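Local atomic coordinates of tetratricopeptide TPR_2 repeat protein (PDB entry 5DJS), a protein that combines an N-terminal array of tetratricopeptide-repeat helices with a region of GT-B fold related to glycosyl transferase family 41, and holds uridine-5'-diphosphate in this model. Residues 116-121 with 244-249; 251-256 with 274-279; 360-365 with 390-395. The protein carries 1 engineered substitution. All blocks are in the same frame, centred on the assembly; numbering follows the deposited sequence.

Contact 1: 116-121 with 244-249; sequences GLYVAL and LSWHLG
The loop that leaves strand 240-243 passes helix 111-120, and three consecutive loop residues meet Tyr118 and Val119 on it. Trp246 comes first. Its CG stands anti to the backbone N (chi1 -172°), which carries the six-membered ring of the indole close to the helix. The Tyr118 side chain runs across that of Trp246 at about a right angle, with Tyr118 CE2 3.6 Å from Trp246 CZ2, while the ring planes are inclined at 46°, neither stacked nor T-shaped. Val119 CG2 touches the same indole at Trp246 CZ3, 3.8 Å away. The polar ends of the two aromatic side chains turn to one neighbouring loop.

His247 follows, its CG beside the backbone N. The Tyr118 ring sends its edge into the imidazole face in a T-shaped pair, planes at 85° and centroids 5.2 Å apart, with Tyr118 CD2 above the centre of the His247 ring. Trp139 of helix 129-143 adds another edge-to-face partner to this histidine. His247 CB lies over a face of the indole near its rim and also sits 3.7 Å from Val119 CG2. At Leu248 the contact tapers off: Leu248 CD2 meets Val119 CG1 at 3.6 Å, and the leucine side chain is about 8 Å from the bound UDP.

No hydrogen bond joins the two segments directly, so helix and loop are held by ring-ring and methyl contacts, while in the neighbouring loop Tyr118 OH is hydrogen-bonded to Thr273 O and Trp246 NE1 only weakly to Asn272 O.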
loop_
_atom_site.group_PDB
_atom_site.type_symbol
_atom_site.label_atom_id
_atom_site.label_comp_id
_atom_site.label_asym_id
_atom_site.label_seq_id
_atom_site.Cartn_x
_atom_site.Cartn_y
_atom_site.Cartn_z
ATOM N N GLY A 116 -1.610 1.322 -12.668
ATOM C CA GLY A 116 -0.273 1.702 -12.224
ATOM C C GLY A 116 -0.047 3.191 -12.354
ATOM O O GLY A 116 0.450 3.834 -11.428
ATOM N N LEU A 117 -0.439 3.736 -13.505
ATOM C CA LEU A 117 -0.379 5.176 -13.753
ATOM C C LEU A 117 -1.227 5.935 -12.730
ATOM O O LEU A 117 -0.726 6.856 -12.083
ATOM C CB LEU A 117 -0.824 5.493 -15.188
ATOM C CG LEU A 117 -0.869 6.960 -15.616
ATOM C CD1 LEU A 117 0.501 7.608 -15.520
ATOM C CD2 LEU A 117 -1.410 7.068 -17.028
ATOM N N TYR A 118 -2.487 5.535 -12.567
ATOM C CA TYR A 118 -3.374 6.119 -11.533
ATOM C C TYR A 118 -2.740 6.137 -10.142
ATOM O O TYR A 118 -2.736 7.177 -9.479
ATOM C CB TYR A 118 -4.705 5.366 -11.476
ATOM C CG TYR A 118 -5.681 5.829 -10.407
ATOM C CD1 TYR A 118 -5.956 7.186 -10.210
ATOM C CD2 TYR A 118 -6.367 4.898 -9.616
ATOM C CE1 TYR A 118 -6.863 7.597 -9.237
ATOM C CE2 TYR A 118 -7.278 5.298 -8.653
ATOM C CZ TYR A 118 -7.525 6.641 -8.463
ATOM O OH TYR A 118 -8.447 7.024 -7.516
ATOM N N VAL A 119 -2.207 4.989 -9.721
ATOM C CA VAL A 119 -1.470 4.877 -8.458
ATOM C C VAL A 119 -0.282 5.837 -8.424
ATOM O O VAL A 119 -0.136 6.612 -7.481
ATOM C CB VAL A 119 -0.961 3.438 -8.235
ATOM C CG1 VAL A 119 0.074 3.366 -7.115
ATOM C CG2 VAL A 119 -2.134 2.526 -7.936
ATOM N N ALA A 120 0.543 5.781 -9.469
ATOM C CA ALA A 120 1.779 6.563 -9.557
ATOM C C ALA A 120 1.570 8.059 -9.351
ATOM O O ALA A 120 2.408 8.716 -8.730
ATOM C CB ALA A 120 2.465 6.317 -10.891
ATOM N N LEU A 121 0.456 8.589 -9.862
ATOM C CA LEU A 121 0.117 10.014 -9.715
ATOM C C LEU A 121 0.059 10.492 -8.253
ATOM O O LEU A 121 0.302 11.659 -7.971
ATOM C CB LEU A 121 -1.212 10.332 -10.435
ATOM C CG LEU A 121 -1.155 10.828 -11.887
ATOM C CD1 LEU A 121 -0.291 9.966 -12.786
ATOM C CD2 LEU A 121 -2.562 10.942 -12.458
ATOM N N LEU A 244 -9.813 -5.568 -0.254
ATOM C CA LEU A 244 -8.707 -5.181 0.603
ATOM C C LEU A 244 -7.495 -4.670 -0.169
ATOM O O LEU A 244 -6.685 -3.955 0.413
ATOM C CB LEU A 244 -8.286 -6.362 1.488
ATOM C CG LEU A 244 -8.769 -6.460 2.942
ATOM C CD1 LEU A 244 -10.095 -5.784 3.232
ATOM C CD2 LEU A 244 -8.826 -7.933 3.309
ATOM N N SER A 245 -7.357 -5.036 -1.446
ATOM C CA SER A 245 -6.147 -4.716 -2.213
ATOM C C SER A 245 -6.135 -3.351 -2.891
ATOM O O SER A 245 -5.107 -2.675 -2.871
ATOM C CB SER A 245 -5.844 -5.804 -3.245
ATOM O OG SER A 245 -5.366 -6.981 -2.602
ATOM N N TRP A 246 -7.257 -2.974 -3.513
ATOM C CA TRP A 246 -7.391 -1.720 -4.301
ATOM C C TRP A 246 -6.396 -1.769 -5.481
ATOM O O TRP A 246 -5.734 -2.792 -5.743
ATOM C CB TRP A 246 -7.246 -0.474 -3.383
ATOM C CG TRP A 246 -7.527 0.918 -3.966
ATOM C CD1 TRP A 246 -8.730 1.543 -4.116
ATOM C CD2 TRP A 246 -6.535 1.862 -4.398
ATOM N NE1 TRP A 246 -8.545 2.803 -4.658
ATOM C CE2 TRP A 246 -7.204 3.018 -4.844
ATOM C CE3 TRP A 246 -5.147 1.816 -4.492
ATOM C CZ2 TRP A 246 -6.510 4.136 -5.360
ATOM C CZ3 TRP A 246 -4.460 2.913 -5.002
ATOM C CH2 TRP A 246 -5.137 4.055 -5.424
ATOM N N HIS A 247 -6.336 -0.690 -6.235
ATOM C CA HIS A 247 -5.340 -0.518 -7.271
ATOM C C HIS A 247 -3.863 -0.763 -6.902
ATOM O O HIS A 247 -3.079 -1.051 -7.792
ATOM C CB HIS A 247 -5.491 0.873 -7.869
ATOM C CG HIS A 247 -6.716 1.030 -8.709
ATOM N ND1 HIS A 247 -7.880 1.584 -8.233
ATOM C CD2 HIS A 247 -6.952 0.710 -9.998
ATOM C CE1 HIS A 247 -8.779 1.603 -9.197
ATOM N NE2 HIS A 247 -8.239 1.081 -10.280
ATOM N N LEU A 248 -3.506 -0.717 -5.612
ATOM C CA LEU A 248 -2.121 -0.856 -5.157
ATOM C C LEU A 248 -1.677 -2.306 -5.129
ATOM O O LEU A 248 -0.492 -2.561 -5.021
ATOM C CB LEU A 248 -1.934 -0.331 -3.725
ATOM C CG LEU A 248 -2.016 1.156 -3.408
ATOM C CD1 LEU A 248 -2.155 1.423 -1.918
ATOM C CD2 LEU A 248 -0.844 1.910 -4.003
ATOM N N GLY A 249 -2.603 -3.254 -5.179
ATOM C CA GLY A 249 -2.259 -4.646 -4.937
ATOM C C GLY A 249 -2.824 -5.557 -5.983
ATOM O O GLY A 249 -3.444 -5.109 -6.934
#

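Contact 2: 251-256 with 274-279; sequences HRLFAF and TGMRAM
Within the sheet-and-helix half of the GT-B fold that holds strands 240-243 and 263-266, the first turn of helix 253-257 packs on an ST turn and the chain that follows it. Thr274 opens that turn: its OG1 occupies the crowded position between the backbone N and the carbonyl carbon, where it accepts from Met276 N at 3.3 Å, and it is also hydrogen-bonded to Glu299. The same torsion sets Thr274 CG2 beside the backbone N, 4.2 Å from Leu253 CD2.

Leu253 and Phe256, three residues apart on the helix, both keep CG beside their own backbone N and point toward the 274-279 segment. Two methionines meet them with differently folded chains. Met276 runs out extended and bends only at the sulfur (chi3 67°). Its SD lies 3.8 Å from Leu253 CD2, while the bend turns CE toward the backbone carbonyl of Leu253 and the CB of Phe256. Met279 instead has CG anti to the backbone N (chi1 -161°) and is bent at both chi2 and chi3, a curl that sets its methyl against both Leu253 and Phe256. Met279 CE is 3.6 Å from Leu253 CD2, and the two side chains cross at about a right angle; the same CE is also 3.6 Å from Phe256 CD2. The sulfur completes a Met-aromatic contact: Met279 SD is 5.0 Å from the centroid of the Phe256 ring, 51° off the ring normal and thus oblique to it.

Trp139 of helix 129-143 also touches Leu253 and Met276. Gln264 NE2 donates to both Phe256 O and Ala278 O, clamping the helix to the second segment where Ala278 CB lies 3.4 Å from Phe256 O.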
loop_
_atom_site.group_PDB
_atom_site.type_symbol
_atom_site.label_atom_id
_atom_site.label_comp_id
_atom_site.label_asym_id
_atom_site.label_seq_id
_atom_site.Cartn_x
_atom_site.Cartn_y
_atom_site.Cartn_z
ATOM N N HIS A 251 -5.430 -7.006 -6.855
ATOM C CA HIS A 251 -6.872 -6.903 -6.626
ATOM C C HIS A 251 -7.642 -7.867 -7.526
ATOM O O HIS A 251 -7.052 -8.575 -8.363
ATOM C CB HIS A 251 -7.341 -5.463 -6.899
ATOM C CG HIS A 251 -7.153 -5.022 -8.323
ATOM N ND1 HIS A 251 -6.224 -4.072 -8.687
ATOM C CD2 HIS A 251 -7.750 -5.417 -9.468
ATOM C CE1 HIS A 251 -6.267 -3.891 -9.993
ATOM N NE2 HIS A 251 -7.188 -4.694 -10.489
ATOM N N ARG A 252 -8.963 -7.848 -7.366
ATOM C CA ARG A 252 -9.857 -8.670 -8.158
ATOM C C ARG A 252 -11.135 -7.888 -8.467
ATOM O O ARG A 252 -12.246 -8.373 -8.280
ATOM C CB ARG A 252 -10.123 -9.973 -7.387
ATOM C CG ARG A 252 -10.177 -11.235 -8.224
ATOM C CD ARG A 252 -8.962 -11.384 -9.123
ATOM N NE ARG A 252 -8.490 -12.755 -9.174
ATOM C CZ ARG A 252 -9.038 -13.749 -9.856
ATOM N NH1 ARG A 252 -10.129 -13.575 -10.584
ATOM N NH2 ARG A 252 -8.464 -14.942 -9.791
ATOM N N LEU A 253 -10.943 -6.689 -9.001
ATOM C CA LEU A 253 -11.992 -5.692 -9.140
ATOM C C LEU A 253 -12.905 -5.967 -10.314
ATOM O O LEU A 253 -13.995 -5.410 -10.380
ATOM C CB LEU A 253 -11.392 -4.293 -9.300
ATOM C CG LEU A 253 -10.736 -3.682 -8.060
ATOM C CD1 LEU A 253 -9.827 -2.520 -8.446
ATOM C CD2 LEU A 253 -11.780 -3.223 -7.054
ATOM N N PHE A 254 -12.470 -6.793 -11.259
ATOM C CA PHE A 254 -13.356 -7.190 -12.361
ATOM C C PHE A 254 -14.352 -8.269 -11.919
ATOM O O PHE A 254 -15.415 -8.402 -12.504
ATOM C CB PHE A 254 -12.546 -7.647 -13.570
ATOM C CG PHE A 254 -11.530 -6.646 -14.005
ATOM C CD1 PHE A 254 -11.920 -5.354 -14.345
ATOM C CD2 PHE A 254 -10.179 -6.974 -14.045
ATOM C CE1 PHE A 254 -10.985 -4.412 -14.740
ATOM C CE2 PHE A 254 -9.240 -6.035 -14.439
ATOM C CZ PHE A 254 -9.641 -4.754 -14.789
ATOM N N ALA A 255 -14.007 -9.035 -10.892
ATOM C CA ALA A 255 -14.995 -9.846 -10.204
ATOM C C ALA A 255 -16.009 -8.933 -9.483
ATOM O O ALA A 255 -17.218 -9.116 -9.626
ATOM C CB ALA A 255 -14.320 -10.811 -9.236
ATOM N N PHE A 256 -15.513 -7.929 -8.753
ATOM C CA PHE A 256 -16.387 -6.905 -8.127
ATOM C C PHE A 256 -17.241 -6.177 -9.154
ATOM O O PHE A 256 -18.364 -5.796 -8.871
ATOM C CB PHE A 256 -15.579 -5.848 -7.351
ATOM C CG PHE A 256 -15.152 -6.289 -5.980
ATOM C CD1 PHE A 256 -14.063 -7.147 -5.815
ATOM C CD2 PHE A 256 -15.833 -5.852 -4.856
ATOM C CE1 PHE A 256 -13.665 -7.561 -4.562
ATOM C CE2 PHE A 256 -15.440 -6.264 -3.594
ATOM C CZ PHE A 256 -14.352 -7.116 -3.450
ATOM N N THR A 274 -11.904 3.805 -6.366
ATOM C CA THR A 274 -11.685 2.808 -7.410
ATOM C C THR A 274 -12.115 3.330 -8.787
ATOM O O THR A 274 -11.671 2.809 -9.814
ATOM C CB THR A 274 -12.497 1.530 -7.151
ATOM O OG1 THR A 274 -13.891 1.865 -6.989
ATOM C CG2 THR A 274 -11.975 0.798 -5.911
ATOM N N GLY A 275 -13.019 4.317 -8.785
ATOM C CA GLY A 275 -13.602 4.870 -9.986
ATOM C C GLY A 275 -14.853 4.141 -10.445
ATOM O O GLY A 275 -15.534 4.622 -11.370
ATOM N N MET A 276 -15.177 3.017 -9.792
ATOM C CA MET A 276 -16.180 2.070 -10.286
ATOM C C MET A 276 -17.589 2.400 -9.789
ATOM O O MET A 276 -17.757 2.825 -8.651
ATOM C CB MET A 276 -15.828 0.651 -9.825
ATOM C CG MET A 276 -14.513 0.124 -10.356
ATOM S SD MET A 276 -13.989 -1.392 -9.531
ATOM C CE MET A 276 -15.248 -2.542 -10.076
ATOM N N ARG A 277 -18.592 2.167 -10.644
ATOM C CA ARG A 277 -20.009 2.142 -10.226
ATOM C C ARG A 277 -20.292 0.953 -9.305
ATOM O O ARG A 277 -21.048 1.090 -8.342
ATOM C CB ARG A 277 -20.954 2.019 -11.431
ATOM C CG ARG A 277 -21.048 3.236 -12.334
ATOM C CD ARG A 277 -22.023 2.981 -13.480
ATOM N NE ARG A 277 -23.273 3.727 -13.314
ATOM C CZ ARG A 277 -23.510 4.967 -13.770
ATOM N NH1 ARG A 277 -22.585 5.657 -14.449
ATOM N NH2 ARG A 277 -24.698 5.534 -13.549
ATOM N N ALA A 278 -19.694 -0.201 -9.626
ATOM C CA ALA A 278 -19.892 -1.456 -8.880
ATOM C C ALA A 278 -19.457 -1.450 -7.406
ATOM O O ALA A 278 -19.918 -2.295 -6.626
ATOM C CB ALA A 278 -19.197 -2.604 -9.595
ATOM N N MET A 279 -18.566 -0.532 -7.025
ATOM C CA MET A 279 -18.173 -0.396 -5.622
ATOM C C MET A 279 -19.143 0.559 -4.917
ATOM O O MET A 279 -19.271 1.728 -5.283
ATOM C CB MET A 279 -16.733 0.088 -5.511
ATOM C CG MET A 279 -16.085 -0.177 -4.161
ATOM S SD MET A 279 -15.826 -1.924 -3.755
ATOM C CE MET A 279 -14.653 -2.440 -5.013
#

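Contact 3: 360-365 with 390-395; sequences ARLRLI and ERLELL
Glu393 places CG in the crowded position between its backbone N and carbonyl carbon (chi1 52°) and then runs extended, which lifts its carboxylate to a point between two arginines. Arg361 bends at chi3 (62°) to meet it, and Arg363 sets off with CG anti to the backbone N (chi1 -176°) before bending twice. The salt-bridge network bridges the two parallel strands of a beta-alpha-beta unit, 361-365 and 392-395, connected through helix 372-383; the second is the outermost strand at one end of a six-stranded parallel sheet in the GT-B fold.

Arg361 NE donates to Glu393 OE1 at 3.1 Å, nearly in its own guanidinium plane but from above the carboxylate plane; Arg361 NH2 adds a weak bond to the same oxygen. Arg363 contributes charge alone, with its NE 3.5 Å from Glu393 OE2.

The backbone ladder alternates from strand to strand. Glu393 N donates to Leu362 O at 2.9 Å and Leu395 N to Leu364 O at 3.0 Å, both nearly along the C=O axis; Leu362 N donates to Arg391 O and Leu364 N to Glu393 O, from above the carbonyl planes. On the opposite face from Glu393, Leu362 CD2 meets Leu392 CD1 at 3.7 Å and Leu364 CD1 meets Leu394 CD1 at 3.8 Å. Leu362 and Leu364 also touch Trp350 of helix 344-356, Leu392 and Leu394 helix 372-383. Ile365 touches the bound UDP.

Near the N-terminal side of the pair, Arg391 grips Ala360 O side-on with NE at 2.9 Å and NH2 at 2.8 Å, while its NH2 also donates to Leu354 O.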
loop_
_atom_site.group_PDB
_atom_site.type_symbol
_atom_site.label_atom_id
_atom_site.label_comp_id
_atom_site.label_asym_id
_atom_site.label_seq_id
_atom_site.Cartn_x
_atom_site.Cartn_y
_atom_site.Cartn_z
ATOM N N ALA A 360 21.714 17.766 13.590
ATOM C CA ALA A 360 20.732 16.679 13.436
ATOM C C ALA A 360 21.057 15.764 12.255
ATOM O O ALA A 360 21.588 16.213 11.241
ATOM C CB ALA A 360 19.328 17.244 13.269
ATOM N N ARG A 361 20.717 14.489 12.404
ATOM C CA ARG A 361 20.936 13.475 11.383
ATOM C C ARG A 361 19.587 12.903 10.976
ATOM O O ARG A 361 18.688 12.840 11.806
ATOM C CB ARG A 361 21.825 12.361 11.937
ATOM C CG ARG A 361 23.212 12.828 12.354
ATOM C CD ARG A 361 23.973 11.756 13.124
ATOM N NE ARG A 361 24.218 10.549 12.336
ATOM C CZ ARG A 361 25.098 10.441 11.329
ATOM N NH1 ARG A 361 25.846 11.474 10.938
ATOM N NH2 ARG A 361 25.226 9.280 10.687
ATOM N N LEU A 362 19.449 12.507 9.704
ATOM C CA LEU A 362 18.223 11.882 9.175
ATOM C C LEU A 362 18.475 10.429 8.803
ATOM O O LEU A 362 19.449 10.117 8.117
ATOM C CB LEU A 362 17.717 12.637 7.953
ATOM C CG LEU A 362 16.450 12.118 7.268
ATOM C CD1 LEU A 362 15.244 12.092 8.202
ATOM C CD2 LEU A 362 16.147 12.982 6.059
ATOM N N ARG A 363 17.574 9.554 9.243
ATOM C CA ARG A 363 17.718 8.106 9.112
ATOM C C ARG A 363 16.594 7.532 8.245
ATOM O O ARG A 363 15.444 7.480 8.680
ATOM C CB ARG A 363 17.654 7.487 10.506
ATOM C CG ARG A 363 17.886 5.982 10.570
ATOM C CD ARG A 363 19.321 5.633 10.922
ATOM N NE ARG A 363 19.378 4.521 11.873
ATOM C CZ ARG A 363 19.511 4.627 13.200
ATOM N NH1 ARG A 363 19.621 5.814 13.807
ATOM N NH2 ARG A 363 19.535 3.518 13.937
ATOM N N LEU A 364 16.926 7.107 7.028
ATOM C CA LEU A 364 15.957 6.468 6.132
ATOM C C LEU A 364 16.212 4.972 6.066
ATOM O O LEU A 364 17.366 4.532 6.024
ATOM C CB LEU A 364 16.024 7.062 4.726
ATOM C CG LEU A 364 15.981 8.580 4.602
ATOM C CD1 LEU A 364 16.015 8.980 3.134
ATOM C CD2 LEU A 364 14.746 9.156 5.278
ATOM N N ILE A 365 15.133 4.196 6.078
ATOM C CA ILE A 365 15.209 2.743 5.914
ATOM C C ILE A 365 14.107 2.320 4.959
ATOM O O ILE A 365 12.920 2.525 5.236
ATOM C CB ILE A 365 15.025 1.984 7.241
ATOM C CG1 ILE A 365 16.076 2.411 8.275
ATOM C CG2 ILE A 365 15.135 0.483 7.000
ATOM C CD1 ILE A 365 15.761 1.971 9.687
ATOM N N GLU A 390 26.838 13.224 4.372
ATOM C CA GLU A 390 27.209 12.354 5.496
ATOM C C GLU A 390 26.213 12.410 6.677
ATOM O O GLU A 390 26.133 11.453 7.449
ATOM C CB GLU A 390 28.654 12.626 5.976
ATOM C CG GLU A 390 28.952 14.045 6.477
ATOM C CD GLU A 390 29.626 14.932 5.439
ATOM O OE1 GLU A 390 29.187 14.936 4.267
ATOM O OE2 GLU A 390 30.595 15.633 5.802
ATOM N N ARG A 391 25.457 13.510 6.807
ATOM C CA ARG A 391 24.434 13.644 7.872
ATOM C C ARG A 391 23.228 12.737 7.600
ATOM O O ARG A 391 22.447 12.454 8.505
ATOM C CB ARG A 391 23.926 15.097 8.063
ATOM C CG ARG A 391 24.958 16.225 7.918
ATOM C CD ARG A 391 24.942 17.276 9.026
ATOM N NE ARG A 391 23.631 17.569 9.625
ATOM C CZ ARG A 391 22.813 18.580 9.311
ATOM N NH1 ARG A 391 23.097 19.453 8.352
ATOM N NH2 ARG A 391 21.669 18.708 9.980
ATOM N N LEU A 392 23.078 12.315 6.346
ATOM C CA LEU A 392 22.018 11.412 5.900
ATOM C C LEU A 392 22.489 9.965 5.976
ATOM O O LEU A 392 23.421 9.594 5.266
ATOM C CB LEU A 392 21.691 11.763 4.449
ATOM C CG LEU A 392 20.462 11.162 3.796
ATOM C CD1 LEU A 392 19.208 11.817 4.345
ATOM C CD2 LEU A 392 20.532 11.354 2.287
ATOM N N GLU A 393 21.866 9.154 6.833
ATOM C CA GLU A 393 22.233 7.728 6.948
ATOM C C GLU A 393 21.139 6.751 6.427
ATOM O O GLU A 393 20.056 6.631 6.996
ATOM C CB GLU A 393 22.734 7.366 8.366
ATOM C CG GLU A 393 21.842 7.752 9.541
ATOM C CD GLU A 393 22.338 7.197 10.883
ATOM O OE1 GLU A 393 22.585 8.001 11.810
ATOM O OE2 GLU A 393 22.476 5.959 11.024
ATOM N N LEU A 394 21.467 6.058 5.331
ATOM C CA LEU A 394 20.547 5.200 4.590
ATOM C C LEU A 394 20.849 3.744 4.897
ATOM O O LEU A 394 22.012 3.346 4.887
ATOM C CB LEU A 394 20.732 5.414 3.091
ATOM C CG LEU A 394 20.627 6.811 2.463
ATOM C CD1 LEU A 394 19.595 7.690 3.149
ATOM C CD2 LEU A 394 21.969 7.524 2.414
ATOM N N LEU A 395 19.809 2.952 5.140
ATOM C CA LEU A 395 19.961 1.551 5.540
ATOM C C LEU A 395 19.131 0.603 4.674
ATOM O O LEU A 395 18.013 0.928 4.257
ATOM C CB LEU A 395 19.580 1.383 7.020
ATOM C CG LEU A 395 20.738 1.251 8.020
ATOM C CD1 LEU A 395 20.304 1.652 9.423
ATOM C CD2 LEU A 395 21.307 -0.168 8.008
#

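Contacts 1, 2 and 3 follow one another in series along the chain. The first two are neighbours, with centres 12 Å apart, and they touch: Trp246 O of contact 1 receives a probable hydrogen bond from His251 ND1 of contact 2, and Trp246 CD1 packs on Thr274 CG2. Both lie beside the parallel sheet that includes strands 240-243 and 263-266; contact 1 joins helix 111-120 to a loop, contact 2 joins helix 253-257 to another, and both touch Trp139. Contact 3 belongs to the other six-stranded parallel sheet, its centre 29 Å from contact 1 and 40 Å from contact 2. The contacts thus fall in the two sheet-bearing halves of the GT-B fold, with UDP about 8 Å from the Leu248 side chain and against Ile365.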